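Local coordinates for mosquitocidal toxin (PDB 2CB4), which probably transfers ADP-ribose from NAD+ to target proteins, serving as the catalytic domain of a bacterial toxin that kills mosquitoes, at residues 59-64 with 73-78; 68-73 with 157-162; 153-158 with 191-196; 162-167 with 178-183. The protein carries 1 engineered substitution. All coordinates share one frame; numbering follows the deposited sequence.

Contact 1: residues 59-64 with 73-78; sequences REQTID and DNEHRL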
loop_
_atom_site.group_PDB
_atom_site.type_symbol
_atom_site.label_atom_id
_atom_site.label_comp_id
_atom_site.label_asym_id
_atom_site.label_seq_id
_atom_site.Cartn_x
_atom_site.Cartn_y
_atom_site.Cartn_z
ATOM N N ARG A 59 43.766 -17.632 -2.585
ATOM C CA ARG A 59 45.054 -16.973 -2.377
ATOM C C ARG A 59 45.698 -17.535 -1.126
ATOM O O ARG A 59 45.031 -17.826 -0.121
ATOM C CB ARG A 59 44.878 -15.504 -2.080
ATOM C CG ARG A 59 44.830 -14.565 -3.200
ATOM C CD ARG A 59 44.078 -13.392 -2.620
ATOM N NE ARG A 59 44.963 -12.283 -2.392
ATOM C CZ ARG A 59 44.879 -11.457 -1.369
ATOM N NH1 ARG A 59 43.950 -11.620 -0.429
ATOM N NH2 ARG A 59 45.749 -10.464 -1.284
ATOM N N GLU A 60 47.015 -17.498 -1.167
ATOM C CA GLU A 60 47.818 -17.994 -0.052
ATOM C C GLU A 60 48.592 -16.918 0.698
ATOM O O GLU A 60 49.016 -15.907 0.136
ATOM C CB GLU A 60 48.771 -19.149 -0.538
ATOM C CG GLU A 60 48.081 -20.541 -0.728
ATOM C CD GLU A 60 48.771 -21.369 -1.789
ATOM O OE1 GLU A 60 49.985 -21.143 -2.030
ATOM O OE2 GLU A 60 48.096 -22.229 -2.406
ATOM N N GLN A 61 48.768 -17.152 1.984
ATOM C CA GLN A 61 49.529 -16.233 2.829
ATOM C C GLN A 61 48.866 -14.876 2.927
ATOM O O GLN A 61 49.540 -13.847 2.955
ATOM C CB GLN A 61 50.947 -16.072 2.294
ATOM C CG GLN A 61 51.765 -17.360 2.449
ATOM C CD GLN A 61 52.938 -17.411 1.507
ATOM O OE1 GLN A 61 52.923 -16.737 0.480
ATOM N NE2 GLN A 61 53.921 -18.192 1.859
ATOM N N THR A 62 47.543 -14.884 2.961
ATOM C CA THR A 62 46.835 -13.626 3.071
ATOM C C THR A 62 46.834 -13.286 4.552
ATOM O O THR A 62 46.638 -12.135 4.944
ATOM C CB THR A 62 45.430 -13.665 2.444
ATOM O OG1 THR A 62 44.555 -14.540 3.184
ATOM C CG2 THR A 62 45.515 -14.044 1.010
ATOM N N ILE A 63 47.140 -14.313 5.336
ATOM C CA ILE A 63 47.247 -14.221 6.773
ATOM C C ILE A 63 48.634 -14.663 7.294
ATOM O O ILE A 63 49.149 -15.714 6.867
ATOM C CB ILE A 63 46.261 -15.125 7.402
ATOM C CG1 ILE A 63 45.007 -14.315 7.724
ATOM C CG2 ILE A 63 46.918 -15.720 8.614
ATOM C CD1 ILE A 63 43.817 -15.110 7.724
ATOM N N ASP A 64 49.212 -13.877 8.225
ATOM C CA ASP A 64 50.523 -14.217 8.839
ATOM C C ASP A 64 50.266 -15.387 9.800
ATOM O O ASP A 64 49.330 -15.380 10.597
ATOM C CB ASP A 64 51.195 -13.002 9.576
ATOM C CG ASP A 64 52.742 -13.216 9.881
ATOM O OD1 ASP A 64 53.163 -14.336 10.244
ATOM O OD2 ASP A 64 53.514 -12.227 9.826
ATOM N N ASP A 73 51.844 -6.765 2.639
ATOM C CA ASP A 73 53.042 -6.611 1.814
ATOM C C ASP A 73 52.606 -6.378 0.366
ATOM O O ASP A 73 51.461 -6.634 0.023
ATOM C CB ASP A 73 54.010 -7.823 1.932
ATOM C CG ASP A 73 53.350 -9.165 1.641
ATOM O OD1 ASP A 73 52.307 -9.235 0.962
ATOM O OD2 ASP A 73 53.906 -10.193 2.082
ATOM N N ASN A 74 53.515 -5.879 -0.471
ATOM C CA ASN A 74 53.215 -5.598 -1.869
ATOM C C ASN A 74 52.550 -6.744 -2.590
ATOM O O ASN A 74 51.686 -6.555 -3.442
ATOM C CB ASN A 74 54.481 -5.214 -2.622
ATOM C CG ASN A 74 55.016 -3.856 -2.210
ATOM O OD1 ASN A 74 54.402 -3.144 -1.420
ATOM N ND2 ASN A 74 56.167 -3.494 -2.756
ATOM N N GLU A 75 52.993 -7.935 -2.252
ATOM C CA GLU A 75 52.489 -9.123 -2.920
ATOM C C GLU A 75 51.019 -9.419 -2.637
ATOM O O GLU A 75 50.355 -10.058 -3.445
ATOM C CB GLU A 75 53.425 -10.307 -2.552
ATOM C CG GLU A 75 53.227 -11.579 -3.357
ATOM C CD GLU A 75 53.605 -12.824 -2.563
ATOM O OE1 GLU A 75 54.487 -12.735 -1.669
ATOM O OE2 GLU A 75 52.993 -13.886 -2.829
ATOM N N HIS A 76 50.499 -8.913 -1.497
ATOM C CA HIS A 76 49.099 -9.105 -1.108
ATOM C C HIS A 76 48.239 -7.839 -1.171
ATOM O O HIS A 76 47.081 -7.848 -0.768
ATOM C CB HIS A 76 48.999 -9.784 0.278
ATOM C CG HIS A 76 49.546 -11.170 0.272
ATOM N ND1 HIS A 76 50.873 -11.439 0.546
ATOM C CD2 HIS A 76 48.978 -12.349 -0.080
ATOM C CE1 HIS A 76 51.086 -12.734 0.392
ATOM N NE2 HIS A 76 49.957 -13.306 0.006
ATOM N N ARG A 77 48.830 -6.772 -1.693
ATOM C CA ARG A 77 48.181 -5.486 -1.838
ATOM C C ARG A 77 47.185 -5.522 -3.002
ATOM O O ARG A 77 47.555 -5.777 -4.179
ATOM C CB ARG A 77 49.227 -4.404 -2.079
ATOM C CG ARG A 77 48.661 -2.996 -2.084
ATOM C CD ARG A 77 49.779 -1.997 -1.992
ATOM N NE ARG A 77 49.297 -0.618 -2.027
ATOM C CZ ARG A 77 49.353 0.170 -3.092
ATOM N NH1 ARG A 77 49.881 -0.273 -4.226
ATOM N NH2 ARG A 77 48.893 1.416 -3.024
ATOM N N LEU A 78 45.920 -5.288 -2.660
ATOM C CA LEU A 78 44.831 -5.304 -3.647
ATOM C C LEU A 78 44.262 -3.896 -3.859
ATOM O O LEU A 78 44.358 -3.015 -2.990
ATOM C CB LEU A 78 43.720 -6.255 -3.208
ATOM C CG LEU A 78 44.134 -7.698 -2.926
ATOM C CD1 LEU A 78 42.971 -8.436 -2.259
ATOM C CD2 LEU A 78 44.503 -8.355 -4.264
HETATM O O HOH W 1 46.942 -10.607 -3.824
HETATM O O HOH W 2 45.392 -8.885 1.027
#
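His-76 NE2 donates to Glu-60 O across 2.8 Å, and this bond ties the two loop pieces together. The acceptor lies 16° out of the ring plane. The next carbonyl, Gln-61 O, sits over one face of the imidazole, 3.0 Å from His-76 NE2 at too poor an angle to bond. On the far side of the ring, His-76 ND1 gives a straighter bond of 2.7 Å to the syn lone pair of Asp-73 OD1, which fixes the ring's rotation.

Arg-59 makes the second contact. Its tip meets that of Leu-78, whose CD1 lies over one face of the guanidinium, 3.6 Å from Arg-59 NH2, while Thr-62 CG2 covers the opposite face. Water 1 accepts from Arg-59 NH2 at 2.8 Å and gives a weak bond to Glu-75 O. Arg-59 NH1 turns elsewhere, to the carbonyls of Ala-158 and Gly-160, and Thr-62 OG1 bonds to Gly-160 N.

With both ring nitrogens facing oxygen acceptors, the geometry is consistent with a doubly protonated His-76. The Asp-73 carboxylate would favour that form, whereas the arginine charge, with NH2 5.2 Å from His-76 NE2, would work against it.

Contact 2: residues 68-73 with 157-162; sequences GQIQID and FAPGGI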
loop_
_atom_site.group_PDB
_atom_site.type_symbol
_atom_site.label_atom_id
_atom_site.label_comp_id
_atom_site.label_asym_id
_atom_site.label_seq_id
_atom_site.Cartn_x
_atom_site.Cartn_y
_atom_site.Cartn_z
ATOM N N GLY A 68 48.571 -14.307 13.209
ATOM C CA GLY A 68 47.133 -14.587 13.056
ATOM C C GLY A 68 46.557 -13.356 12.307
ATOM O O GLY A 68 45.376 -13.279 11.973
ATOM N N GLN A 69 47.457 -12.440 11.991
ATOM C CA GLN A 69 47.167 -11.169 11.344
ATOM C C GLN A 69 47.337 -11.066 9.835
ATOM O O GLN A 69 48.181 -11.746 9.196
ATOM C CB GLN A 69 48.045 -10.140 12.012
ATOM C CG GLN A 69 47.806 -10.127 13.506
ATOM C CD GLN A 69 48.327 -8.889 14.166
ATOM O OE1 GLN A 69 48.978 -8.073 13.537
ATOM N NE2 GLN A 69 48.059 -8.786 15.472
ATOM N N ILE A 70 46.534 -10.171 9.249
ATOM C CA ILE A 70 46.552 -9.944 7.830
ATOM C C ILE A 70 47.978 -9.655 7.386
ATOM O O ILE A 70 48.682 -8.824 7.962
ATOM C CB ILE A 70 45.560 -8.753 7.425
ATOM C CG1 ILE A 70 44.142 -9.009 7.936
ATOM C CG2 ILE A 70 45.513 -8.535 5.967
ATOM C CD1 ILE A 70 43.659 -10.361 7.635
ATOM N N GLN A 71 48.385 -10.315 6.319
ATOM C CA GLN A 71 49.691 -10.127 5.709
ATOM C C GLN A 71 49.643 -8.839 4.881
ATOM O O GLN A 71 48.906 -8.729 3.883
ATOM C CB GLN A 71 49.998 -11.329 4.798
ATOM C CG GLN A 71 51.392 -11.325 4.199
ATOM C CD GLN A 71 52.445 -11.381 5.262
ATOM O OE1 GLN A 71 52.259 -12.028 6.295
ATOM N NE2 GLN A 71 53.538 -10.651 5.060
ATOM N N ILE A 72 50.424 -7.860 5.297
ATOM C CA ILE A 72 50.452 -6.581 4.626
ATOM C C ILE A 72 51.782 -6.375 3.915
ATOM O O ILE A 72 52.735 -5.890 4.510
ATOM C CB ILE A 72 50.168 -5.425 5.668
ATOM C CG1 ILE A 72 48.781 -5.626 6.303
ATOM C CG2 ILE A 72 50.286 -4.034 5.017
ATOM C CD1 ILE A 72 48.554 -4.811 7.495
ATOM N N ASP A 73 51.844 -6.765 2.639
ATOM C CA ASP A 73 53.042 -6.611 1.814
ATOM C C ASP A 73 52.606 -6.378 0.366
ATOM O O ASP A 73 51.461 -6.634 0.023
ATOM C CB ASP A 73 54.010 -7.823 1.932
ATOM C CG ASP A 73 53.350 -9.165 1.641
ATOM O OD1 ASP A 73 52.307 -9.235 0.962
ATOM O OD2 ASP A 73 53.906 -10.193 2.082
ATOM N N PHE A 157 43.800 -4.924 2.035
ATOM C CA PHE A 157 44.624 -6.036 2.571
ATOM C C PHE A 157 43.593 -6.832 3.338
ATOM O O PHE A 157 43.131 -6.413 4.374
ATOM C CB PHE A 157 45.728 -5.556 3.512
ATOM C CG PHE A 157 46.815 -4.762 2.812
ATOM C CD1 PHE A 157 47.846 -5.420 2.134
ATOM C CD2 PHE A 157 46.789 -3.363 2.809
ATOM C CE1 PHE A 157 48.850 -4.691 1.508
ATOM C CE2 PHE A 157 47.784 -2.641 2.184
ATOM C CZ PHE A 157 48.827 -3.313 1.532
ATOM N N ALA A 158 43.190 -7.958 2.776
ATOM C CA ALA A 158 42.136 -8.765 3.353
ATOM C C ALA A 158 42.538 -10.239 3.364
ATOM O O ALA A 158 43.350 -10.689 2.546
ATOM C CB ALA A 158 40.833 -8.589 2.460
ATOM N N PRO A 159 41.902 -11.000 4.232
ATOM C CA PRO A 159 42.159 -12.425 4.275
ATOM C C PRO A 159 41.360 -13.064 3.143
ATOM O O PRO A 159 40.230 -12.644 2.841
ATOM C CB PRO A 159 41.515 -12.853 5.625
ATOM C CG PRO A 159 40.435 -11.804 5.890
ATOM C CD PRO A 159 41.081 -10.543 5.393
ATOM N N GLY A 160 41.921 -14.117 2.549
ATOM C CA GLY A 160 41.214 -14.858 1.523
ATOM C C GLY A 160 41.186 -14.299 0.126
ATOM O O GLY A 160 42.103 -13.599 -0.333
ATOM N N GLY A 161 40.106 -14.660 -0.554
ATOM C CA GLY A 161 39.877 -14.289 -1.929
ATOM C C GLY A 161 40.251 -15.464 -2.850
ATOM O O GLY A 161 41.156 -16.232 -2.545
ATOM N N ILE A 162 39.545 -15.577 -3.975
ATOM C CA ILE A 162 39.802 -16.594 -4.994
ATOM C C ILE A 162 40.757 -15.999 -6.004
ATOM O O ILE A 162 40.507 -14.923 -6.540
ATOM C CB ILE A 162 38.520 -16.938 -5.745
ATOM C CG1 ILE A 162 37.427 -17.360 -4.768
ATOM C CG2 ILE A 162 38.774 -17.962 -6.810
ATOM C CD1 ILE A 162 36.038 -17.411 -5.454
#
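Ile-72 presses one methyl squarely onto the ring of Phe-157: CG2 stands 3.8 Å from the ring centroid and only 8° off its normal, a CH-pi contact over the centre of the face. With CG2 anti to the backbone N (CG1 chi1 -60°), the other branch is left to cover the root of the same aromatic, Ile-72 CG1 lying 4.1 Å from Phe-157 CG. The two side chains cross at about a right angle. At the rim, near the ring plane, Asp-73 O comes within 3.6 Å of Phe-157 CE1.

Ile-70 provides the second bump. Its CG2 settles into the notch between the CB and the carbonyl of the phenylalanine, 3.6 Å from Phe-157 O. The other branch is folded at chi2 (-48°), which sets Ile-70 CD1 against the proline ring, 3.4 Å from Pro-159 CD and close to its CB and CG as well. Two isoleucines, with one residue between them, thus fit successive bumps and hollows of Phe-157 and Pro-159 by shape alone. Between them Gln-71 points its amide elsewhere: Gln-71 NE2 bonds to Asp-73 OD2 at 3.0 Å from above the carboxylate plane, while Asp-73 OD1 is taken by His-76.

The loop covered in this way leads from strand 150-156 to strand 162-163. Phe-157 and Ile-72 also touch Arg-193 of strand 192-199, Pro-159 rests on Phe-191, and Ala-158 meets Phe-183 of strand 180-184, so the contact lies against residues of both strands.

Contact 3: residues 153-158 with 191-196; sequences RYEIFA and FIRSTY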
loop_
_atom_site.group_PDB
_atom_site.type_symbol
_atom_site.label_atom_id
_atom_site.label_comp_id
_atom_site.label_asym_id
_atom_site.label_seq_id
_atom_site.Cartn_x
_atom_site.Cartn_y
_atom_site.Cartn_z
ATOM N N ARG A 153 40.376 4.907 -5.997
ATOM C CA ARG A 153 41.156 3.683 -6.101
ATOM C C ARG A 153 41.440 3.263 -4.662
ATOM O O ARG A 153 42.298 3.835 -3.995
ATOM C CB ARG A 153 42.470 3.917 -6.852
ATOM C CG ARG A 153 43.107 2.587 -7.375
ATOM C CD ARG A 153 44.517 2.888 -7.869
ATOM N NE ARG A 153 45.410 2.875 -6.741
ATOM C CZ ARG A 153 46.712 2.688 -6.817
ATOM N NH1 ARG A 153 47.292 2.529 -7.987
ATOM N NH2 ARG A 153 47.425 2.670 -5.706
ATOM N N TYR A 154 40.676 2.296 -4.178
ATOM C CA TYR A 154 40.814 1.805 -2.819
ATOM C C TYR A 154 41.928 0.780 -2.704
ATOM O O TYR A 154 42.102 -0.061 -3.607
ATOM C CB TYR A 154 39.475 1.199 -2.319
ATOM C CG TYR A 154 38.394 2.252 -2.116
ATOM C CD1 TYR A 154 38.242 2.881 -0.881
ATOM C CD2 TYR A 154 37.536 2.644 -3.179
ATOM C CE1 TYR A 154 37.275 3.861 -0.679
ATOM C CE2 TYR A 154 36.546 3.639 -2.979
ATOM C CZ TYR A 154 36.446 4.235 -1.726
ATOM O OH TYR A 154 35.530 5.200 -1.503
ATOM N N GLU A 155 42.645 0.852 -1.571
ATOM C CA GLU A 155 43.750 -0.042 -1.214
ATOM C C GLU A 155 43.261 -1.004 -0.138
ATOM O O GLU A 155 42.793 -0.599 0.927
ATOM C CB GLU A 155 44.951 0.758 -0.701
ATOM C CG GLU A 155 46.124 -0.098 -0.252
ATOM C CD GLU A 155 47.121 0.700 0.551
ATOM O OE1 GLU A 155 46.702 1.488 1.429
ATOM O OE2 GLU A 155 48.328 0.595 0.266
ATOM N N ILE A 156 43.369 -2.287 -0.440
ATOM C CA ILE A 156 42.866 -3.342 0.433
ATOM C C ILE A 156 43.919 -4.411 0.810
ATOM O O ILE A 156 44.776 -4.780 -0.008
ATOM C CB ILE A 156 41.704 -4.066 -0.356
ATOM C CG1 ILE A 156 40.613 -3.054 -0.744
ATOM C CG2 ILE A 156 41.159 -5.291 0.393
ATOM C CD1 ILE A 156 39.887 -3.381 -2.011
ATOM N N PHE A 157 43.800 -4.924 2.035
ATOM C CA PHE A 157 44.624 -6.036 2.571
ATOM C C PHE A 157 43.593 -6.832 3.338
ATOM O O PHE A 157 43.131 -6.413 4.374
ATOM C CB PHE A 157 45.728 -5.556 3.512
ATOM C CG PHE A 157 46.815 -4.762 2.812
ATOM C CD1 PHE A 157 47.846 -5.420 2.134
ATOM C CD2 PHE A 157 46.789 -3.363 2.809
ATOM C CE1 PHE A 157 48.850 -4.691 1.508
ATOM C CE2 PHE A 157 47.784 -2.641 2.184
ATOM C CZ PHE A 157 48.827 -3.313 1.532
ATOM N N ALA A 158 43.190 -7.958 2.776
ATOM C CA ALA A 158 42.136 -8.765 3.353
ATOM C C ALA A 158 42.538 -10.239 3.364
ATOM O O ALA A 158 43.350 -10.689 2.546
ATOM C CB ALA A 158 40.833 -8.589 2.460
ATOM N N PHE A 191 39.314 -3.831 6.323
ATOM C CA PHE A 191 40.341 -4.354 5.409
ATOM C C PHE A 191 40.720 -3.343 4.310
ATOM O O PHE A 191 41.509 -3.655 3.409
ATOM C CB PHE A 191 39.841 -5.653 4.780
ATOM C CG PHE A 191 39.553 -6.712 5.805
ATOM C CD1 PHE A 191 40.557 -7.076 6.728
ATOM C CD2 PHE A 191 38.294 -7.289 5.912
ATOM C CE1 PHE A 191 40.294 -8.020 7.717
ATOM C CE2 PHE A 191 38.033 -8.222 6.899
ATOM C CZ PHE A 191 39.035 -8.579 7.823
ATOM N N ILE A 192 40.137 -2.145 4.383
ATOM C CA ILE A 192 40.386 -1.089 3.406
ATOM C C ILE A 192 41.222 -0.046 4.106
ATOM O O ILE A 192 40.768 0.626 5.038
ATOM C CB ILE A 192 39.057 -0.503 2.821
ATOM C CG1 ILE A 192 38.060 -1.645 2.528
ATOM C CG2 ILE A 192 39.341 0.340 1.581
ATOM C CD1 ILE A 192 36.686 -1.178 2.027
ATOM N N ARG A 193 42.480 0.037 3.691
ATOM C CA ARG A 193 43.417 0.931 4.335
ATOM C C ARG A 193 43.346 2.392 3.937
ATOM O O ARG A 193 43.524 3.282 4.760
ATOM C CB ARG A 193 44.866 0.425 4.155
ATOM C CG ARG A 193 45.846 1.284 5.001
ATOM C CD ARG A 193 47.166 0.604 5.210
ATOM N NE ARG A 193 47.976 0.685 4.007
ATOM C CZ ARG A 193 49.201 0.195 3.892
ATOM N NH1 ARG A 193 49.768 -0.398 4.917
ATOM N NH2 ARG A 193 49.863 0.306 2.748
ATOM N N SER A 194 43.149 2.641 2.651
ATOM C CA SER A 194 43.124 4.008 2.176
ATOM C C SER A 194 42.472 4.070 0.811
ATOM O O SER A 194 42.085 3.056 0.235
ATOM C CB SER A 194 44.585 4.504 2.048
ATOM O OG SER A 194 45.308 3.777 1.032
ATOM N N THR A 195 42.406 5.270 0.267
ATOM C CA THR A 195 41.909 5.441 -1.088
ATOM C C THR A 195 42.457 6.727 -1.684
ATOM O O THR A 195 42.731 7.688 -0.970
ATOM C CB THR A 195 40.346 5.368 -1.211
ATOM O OG1 THR A 195 39.997 5.204 -2.594
ATOM C CG2 THR A 195 39.672 6.636 -0.677
ATOM N N TYR A 196 42.639 6.728 -2.993
ATOM C CA TYR A 196 43.060 7.915 -3.711
ATOM C C TYR A 196 41.781 8.463 -4.326
ATOM O O TYR A 196 41.037 7.720 -4.967
ATOM C CB TYR A 196 43.926 7.565 -4.914
ATOM C CG TYR A 196 45.321 7.185 -4.589
ATOM C CD1 TYR A 196 45.874 7.482 -3.355
ATOM C CD2 TYR A 196 46.097 6.521 -5.516
ATOM C CE1 TYR A 196 47.174 7.112 -3.044
ATOM C CE2 TYR A 196 47.404 6.175 -5.234
ATOM C CZ TYR A 196 47.938 6.469 -3.995
ATOM O OH TYR A 196 49.229 6.095 -3.721
HETATM O O HOH W 3 49.809 3.694 -4.855
#
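Arg-153 and Tyr-196 open the backbone ladder with a reciprocal pair, each N-H bonding the other's carbonyl at 3.1 Å. Farther along, Glu-155 N bonds Ser-194 O, Arg-193 N bonds Glu-155 O, and Phe-157 N bonds Phe-191 O.

Charge and polar bonds gather on Glu-155. Arg-193, bent at chi3 (77°), grips it side-on: Arg-193 NE reaches Glu-155 OE1 at 3.0 Å, and Arg-193 NH2 makes the salt bridge to Glu-155 OE2 at 2.9 Å. Ser-194 OG donates to Glu-155 OE1 at 2.7 Å from the face of the carboxylate opposite Arg-193 NE. Glu-155 OE2 is also bridged by Arg-77, so two arginines would offset the charge of this buried carboxylate.

Flat groups make the rest. Phe-157 CE2 lies over the centre of the Arg-193 guanidinium, the two planes inclined at 63°. The Arg-153 and Tyr-196 side chains run side by side, their planes 20° apart, with Tyr-196 CE2 over one face of the guanidinium, 3.5 Å from Arg-153 NH2. On the other face of the sheet Thr-195 CB makes a CH-pi contact with the Tyr-154 ring, 3.7 Å from its centroid.

Arg-193 and Ser-194 both turn their side chains to the Glu-155 carboxylate, and the register gains one residue at Arg-193, consistent with a beta bulge within the antiparallel strands of this ADP-ribosyltransferase-type sheet.

Contact 4: residues 162-167 with 178-183; sequences IDINAS and EDQITF. Engineered in segment 178-183: Gln-180 (natural residue Glu).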
loop_
_atom_site.group_PDB
_atom_site.type_symbol
_atom_site.label_atom_id
_atom_site.label_comp_id
_atom_site.label_asym_id
_atom_site.label_seq_id
_atom_site.Cartn_x
_atom_site.Cartn_y
_atom_site.Cartn_z
ATOM N N ILE A 162 39.545 -15.577 -3.975
ATOM C CA ILE A 162 39.802 -16.594 -4.994
ATOM C C ILE A 162 40.757 -15.999 -6.004
ATOM O O ILE A 162 40.507 -14.923 -6.540
ATOM C CB ILE A 162 38.520 -16.938 -5.745
ATOM C CG1 ILE A 162 37.427 -17.360 -4.768
ATOM C CG2 ILE A 162 38.774 -17.962 -6.810
ATOM C CD1 ILE A 162 36.038 -17.411 -5.454
ATOM N N ASP A 163 41.868 -16.687 -6.251
ATOM C CA ASP A 163 42.867 -16.246 -7.239
ATOM C C ASP A 163 42.359 -16.734 -8.600
ATOM O O ASP A 163 42.518 -17.901 -8.968
ATOM C CB ASP A 163 44.213 -16.887 -6.929
ATOM C CG ASP A 163 45.314 -16.400 -7.850
ATOM O OD1 ASP A 163 45.036 -16.136 -9.041
ATOM O OD2 ASP A 163 46.458 -16.261 -7.375
ATOM N N ILE A 164 41.698 -15.846 -9.332
ATOM C CA ILE A 164 41.071 -16.187 -10.605
ATOM C C ILE A 164 41.998 -16.773 -11.670
ATOM O O ILE A 164 41.707 -17.798 -12.275
ATOM C CB ILE A 164 40.243 -14.970 -11.166
ATOM C CG1 ILE A 164 39.120 -14.581 -10.184
ATOM C CG2 ILE A 164 39.724 -15.253 -12.597
ATOM C CD1 ILE A 164 38.140 -15.707 -9.863
ATOM N N ASN A 165 43.105 -16.105 -11.919
ATOM C CA ASN A 165 44.021 -16.576 -12.928
ATOM C C ASN A 165 44.615 -17.971 -12.621
ATOM O O ASN A 165 44.921 -18.718 -13.536
ATOM C CB ASN A 165 45.100 -15.523 -13.222
ATOM C CG ASN A 165 44.567 -14.348 -14.040
ATOM O OD1 ASN A 165 43.404 -14.314 -14.416
ATOM N ND2 ASN A 165 45.431 -13.394 -14.347
ATOM N N ALA A 166 44.733 -18.318 -11.336
ATOM C CA ALA A 166 45.256 -19.615 -10.907
ATOM C C ALA A 166 44.147 -20.664 -10.816
ATOM O O ALA A 166 44.429 -21.828 -10.571
ATOM C CB ALA A 166 45.959 -19.485 -9.549
ATOM N N SER A 167 42.891 -20.258 -10.979
ATOM C CA SER A 167 41.765 -21.188 -10.860
ATOM C C SER A 167 41.253 -21.742 -12.166
ATOM O O SER A 167 40.498 -22.713 -12.178
ATOM C CB SER A 167 40.599 -20.512 -10.147
ATOM O OG SER A 167 41.009 -19.994 -8.913
ATOM N N GLU A 178 42.987 -8.786 -16.276
ATOM C CA GLU A 178 42.553 -7.990 -15.141
ATOM C C GLU A 178 43.215 -8.391 -13.807
ATOM O O GLU A 178 43.137 -7.647 -12.787
ATOM C CB GLU A 178 41.026 -7.997 -15.028
ATOM C CG GLU A 178 40.481 -7.121 -13.918
ATOM C CD GLU A 178 38.990 -7.151 -13.865
ATOM O OE1 GLU A 178 38.360 -8.076 -14.438
ATOM O OE2 GLU A 178 38.432 -6.251 -13.235
ATOM N N ASP A 179 43.849 -9.572 -13.822
ATOM C CA ASP A 179 44.524 -10.145 -12.657
ATOM C C ASP A 179 43.689 -9.972 -11.406
ATOM O O ASP A 179 44.134 -9.292 -10.483
ATOM C CB ASP A 179 45.859 -9.460 -12.405
ATOM C CG ASP A 179 46.782 -9.510 -13.596
ATOM O OD1 ASP A 179 46.858 -10.581 -14.260
ATOM O OD2 ASP A 179 47.445 -8.477 -13.861
ATOM N N GLN A 180 42.506 -10.584 -11.370
ATOM C CA GLN A 180 41.580 -10.408 -10.258
ATOM C C GLN A 180 41.675 -11.333 -9.135
ATOM O O GLN A 180 41.887 -12.545 -9.335
ATOM C CB GLN A 180 40.193 -10.720 -10.747
ATOM C CG GLN A 180 39.370 -9.635 -11.234
ATOM C CD GLN A 180 37.910 -10.098 -11.362
ATOM O OE1 GLN A 180 37.255 -10.562 -10.383
ATOM N NE2 GLN A 180 37.379 -10.019 -12.565
ATOM N N ILE A 181 41.312 -10.817 -7.962
ATOM C CA ILE A 181 41.173 -11.619 -6.778
ATOM C C ILE A 181 39.716 -11.330 -6.389
ATOM O O ILE A 181 39.367 -10.182 -6.194
ATOM C CB ILE A 181 42.158 -11.199 -5.691
ATOM C CG1 ILE A 181 43.567 -11.041 -6.263
ATOM C CG2 ILE A 181 41.933 -12.077 -4.455
ATOM C CD1 ILE A 181 44.192 -12.448 -6.959
ATOM N N THR A 182 38.860 -12.352 -6.399
ATOM C CA THR A 182 37.428 -12.205 -6.129
ATOM C C THR A 182 37.061 -12.584 -4.700
ATOM O O THR A 182 37.637 -13.553 -4.154
ATOM C CB THR A 182 36.614 -13.096 -7.101
ATOM O OG1 THR A 182 36.906 -12.718 -8.447
ATOM C CG2 THR A 182 35.124 -12.998 -6.855
ATOM N N PHE A 183 36.108 -11.820 -4.109
ATOM C CA PHE A 183 35.664 -12.039 -2.741
ATOM C C PHE A 183 34.197 -12.360 -2.655
ATOM O O PHE A 183 33.358 -11.481 -2.775
ATOM C CB PHE A 183 36.003 -10.837 -1.858
ATOM C CG PHE A 183 37.481 -10.632 -1.666
ATOM C CD1 PHE A 183 38.120 -11.045 -0.488
ATOM C CD2 PHE A 183 38.242 -10.058 -2.670
ATOM C CE1 PHE A 183 39.487 -10.879 -0.329
ATOM C CE2 PHE A 183 39.620 -9.878 -2.516
ATOM C CZ PHE A 183 40.249 -10.303 -1.349
HETATM O O HOH W 4 44.231 -13.483 -10.917
HETATM O O HOH W 5 41.903 -12.082 -13.833
#
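Ile-164 is folded at both torsions, chi1 -61° putting CG1 anti to its carbonyl carbon and chi2 -58° bringing CD1 round to the side chain of Thr-182. There Ile-164 CG1 comes 3.4 Å from Thr-182 OG1, the two side chains meeting at a slant. The threonine hydroxyl, likewise anti to its carbonyl carbon, donates weakly to OE1 of the engineered Gln-180.

The backbones are joined by a reciprocal pair, Ile-162 N to Thr-182 O at 2.8 Å and Thr-182 N to Ile-162 O at 3.1 Å. Strand 162-163 then gives way to a short helix: Asp-163 is its N-cap, OD1 accepting from Ala-166 N at 3.2 Å. Water carries the contact onward. Water 4 accepts from Asn-165 N and donates to Gln-180 O, both at 3.0 Å; water 5 links Gln-180 N with Asn-165 OD1, which also bonds Asn-173.

Gln-180 NE2 donates to Glu-178 OE1 at 2.9 Å, and Gln-180 OE1 is bonded by Ser-125. The amide is therefore held at both ends. With glutamate the natural residue at 180, Glu-178 and this position are consistent with the E-x-E signature of arginine-modifying ADP-ribosyltransferases, hence probably part of the active site.

In the fold
Contacts 1 and 2 interlock: their segments alternate along the chain (59-64, 68-73, 73-78, 157-162), they share Asp-73, and their centres lie about 5 Å apart. Contact 2 ends where contact 3 begins, at Phe-157 and Ala-158, while contact 4 is nested within the loop that contact 3 closes. Contacts 3 and 4, with centres about 17 Å apart, belong to the same mixed sheet, the first on strands 150-156 and 192-199, the second on 162-163 and 180-184. Strands 78-82 and 123-131 connect these two pairs in the sheet, and the loops of contacts 1 and 2 pack against both pairs, Arg-59 and Leu-78 touching Ile-181. Residues preceding strand 78-82 are thereby built into the catalytic core.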